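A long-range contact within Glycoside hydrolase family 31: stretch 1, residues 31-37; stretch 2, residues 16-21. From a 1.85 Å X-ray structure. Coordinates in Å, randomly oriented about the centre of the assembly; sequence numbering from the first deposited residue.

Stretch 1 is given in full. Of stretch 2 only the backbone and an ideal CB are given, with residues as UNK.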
# COMPACT_ATOMS: atom_id res chain seq x y z
N LEU A 31 24.32 3.82 21.79
CA LEU A 31 23.32 4.86 21.55
C LEU A 31 23.98 5.96 20.74
O LEU A 31 24.95 6.56 21.21
CB LEU A 31 22.81 5.44 22.88
CG LEU A 31 21.72 6.51 22.76
CD1 LEU A 31 20.51 5.96 22.02
CD2 LEU A 31 21.32 7.10 24.10
N THR A 32 23.46 6.22 19.54
CA THR A 32 23.92 7.32 18.68
C THR A 32 23.00 8.51 18.92
O THR A 32 21.78 8.37 18.91
CB THR A 32 23.87 6.92 17.20
OG1 THR A 32 24.70 5.78 17.01
CG2 THR A 32 24.37 8.03 16.30
N ILE A 33 23.61 9.68 19.13
CA ILE A 33 22.88 10.90 19.44
C ILE A 33 23.12 11.93 18.35
O ILE A 33 24.26 12.34 18.14
CB ILE A 33 23.35 11.49 20.79
CG1 ILE A 33 23.14 10.46 21.91
CG2 ILE A 33 22.58 12.76 21.12
CD1 ILE A 33 23.81 10.81 23.20
N GLY A 34 22.04 12.35 17.69
CA GLY A 34 22.07 13.35 16.62
C GLY A 34 21.34 14.65 16.95
O GLY A 34 20.35 14.65 17.66
N ALA A 35 21.86 15.75 16.43
CA ALA A 35 21.20 17.06 16.49
C ALA A 35 21.59 17.85 15.26
O ALA A 35 22.63 17.59 14.67
CB ALA A 35 21.60 17.81 17.76
N THR A 36 20.73 18.79 14.85
CA THR A 36 21.05 19.69 13.77
C THR A 36 21.01 21.15 14.26
O THR A 36 20.35 21.47 15.26
CB THR A 36 20.08 19.54 12.58
OG1 THR A 36 18.76 19.90 12.98
CG2 THR A 36 20.08 18.10 12.05
N THR A 37 21.74 21.99 13.55
CA THR A 37 21.74 23.42 13.75
C THR A 37 21.17 24.11 12.51
O THR A 37 21.46 23.70 11.38
CB THR A 37 23.16 23.93 14.04
OG1 THR A 37 24.03 23.58 12.95
CG2 THR A 37 23.71 23.29 15.30
N UNK A 16 16.63 10.28 10.62
CA UNK A 16 17.04 11.66 10.35
C UNK A 16 18.30 12.01 11.17
O UNK A 16 18.72 11.25 12.04
CB UNK A 16 15.90 12.63 10.68
N UNK A 17 18.88 13.17 10.89
CA UNK A 17 20.12 13.59 11.54
C UNK A 17 19.95 14.16 12.95
O UNK A 17 20.95 14.48 13.62
CB UNK A 17 20.81 14.64 10.66
N UNK A 18 18.71 14.30 13.41
CA UNK A 18 18.39 15.01 14.66
C UNK A 18 17.81 14.10 15.76
O UNK A 18 17.12 14.59 16.66
CB UNK A 18 17.39 16.13 14.36
N UNK A 19 18.09 12.79 15.71
CA UNK A 19 17.43 11.82 16.58
C UNK A 19 18.38 10.96 17.40
O UNK A 19 19.59 11.01 17.21
CB UNK A 19 16.54 10.91 15.74
N UNK A 20 17.79 10.20 18.32
CA UNK A 20 18.46 9.07 18.95
C UNK A 20 18.35 7.81 18.08
O UNK A 20 17.30 7.58 17.47
CB UNK A 20 17.87 8.81 20.34
N UNK A 21 19.39 6.99 18.07
CA UNK A 21 19.36 5.66 17.43
C UNK A 21 20.06 4.62 18.32
O UNK A 21 21.27 4.72 18.53
CB UNK A 21 20.03 5.71 16.05

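Stretch 1 is a β-strand; the preceding loop, 16-19, runs by G34, A35 and T36 before positions 20 and 21 pair antiparallel with the strand.

At position 16 the CB has nothing of stretch 1 within 5.5 Å, so the contact sets no preference, and small or polar residues would do. The deposited residue is S16, whose OG donates to the side chain at position 18.

Position 17, with phi/psi of -80°/-4°, points its CB sideways, 3.8 Å from T36 CG2. That methyl offers an apolar surface without a polar partner, which suits aliphatic chains, though many others could be accommodated. It is L17, and its CB packs on T36 CG2 at 3.8 Å. The backbone also matters: an ideal CB on G34 would lie 2.5 Å from L17 O, a clash, so the missing side chain lets the loop come close. L17 O makes a CA-H...O contact with G34 CA (3.4 Å), whereas A35 N, 3.2 Å from L17 O, is at too poor an angle for a hydrogen bond.

At position 18 the CA lies 3.9 Å from A35 CA, and the CB, directed sideways, is 4.1 Å from T36 CG2. T36 offers both its methyl and its hydroxyl here, and no charge, so a small residue, polar or not, or one whose end turns elsewhere would fit. D18 is of the last kind: its CB touches T36 CG2 (4.0 Å), while chi1 of 62° leads the carboxylate away, and OD1 of D18 accepts from S16 OG at 2.7 Å.

Position 19 points away and its carbonyl accepts from G34 N (N to O, 2.8 Å). Stretch 1 sets no side-chain preference here, so polar or long flexible residues would do as well as others. Q19 uses its amide locally, OE1 accepting from S16 N (3.0 Å) and NE2 donating to the carbonyl O of residue 20 (3.0 Å).

Position 20 forms a non-hydrogen-bonded pair with I33, and its CB lies on the same sheet face, 4.2 Å from L31 CD1. This apolar setting favours leucine, isoleucine, valine or methionine. The residue is L20, whose m,t rotamer brings CD2 to 3.8 Å from I33 CG1, with CB 4.2 Å from L31 CD1.

Position 21 pairs with T32 through two hydrogen bonds: its N donates to T32 O (2.9 Å) and its O accepts from T32 N (2.8 Å). Its CB shares a face with the threonine, 4.2 Å from T32 CB; β-branched or aromatic residues, common in strands, would suit. The residue is Y21, which keeps its CB against T32, but its t rotamer leads the ring away. A water bridges Y21 O (2.9 Å from the water O) and T32 OG1 (3.0 Å from it).

Stretch 2 16-21: SLDQLY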
# COMPACT_ATOMS: atom_id res chain seq x y z
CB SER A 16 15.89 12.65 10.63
OG SER A 16 15.23 12.39 11.84
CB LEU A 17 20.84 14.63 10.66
CG LEU A 17 21.33 14.10 9.32
CD1 LEU A 17 21.84 15.24 8.45
CD2 LEU A 17 22.43 13.06 9.51
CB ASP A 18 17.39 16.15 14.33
CG ASP A 18 16.08 15.63 13.76
OD1 ASP A 18 15.97 14.41 13.47
OD2 ASP A 18 15.14 16.44 13.61
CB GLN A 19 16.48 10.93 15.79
CG GLN A 19 17.12 9.96 14.81
CD GLN A 19 16.08 9.02 14.22
OE1 GLN A 19 15.47 9.32 13.18
NE2 GLN A 19 15.81 7.94 14.93
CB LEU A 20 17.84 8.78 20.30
CG LEU A 20 17.93 9.87 21.36
CD1 LEU A 20 17.25 9.38 22.63
CD2 LEU A 20 19.37 10.23 21.62
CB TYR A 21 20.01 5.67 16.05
CG TYR A 21 19.81 4.32 15.37
CD1 TYR A 21 18.53 3.93 14.97
CD2 TYR A 21 20.85 3.41 15.23
CE1 TYR A 21 18.30 2.68 14.38
CE2 TYR A 21 20.64 2.15 14.64
CZ TYR A 21 19.36 1.81 14.22
OH TYR A 21 19.11 0.59 13.64
O HOH W 1 23.58 3.16 17.92
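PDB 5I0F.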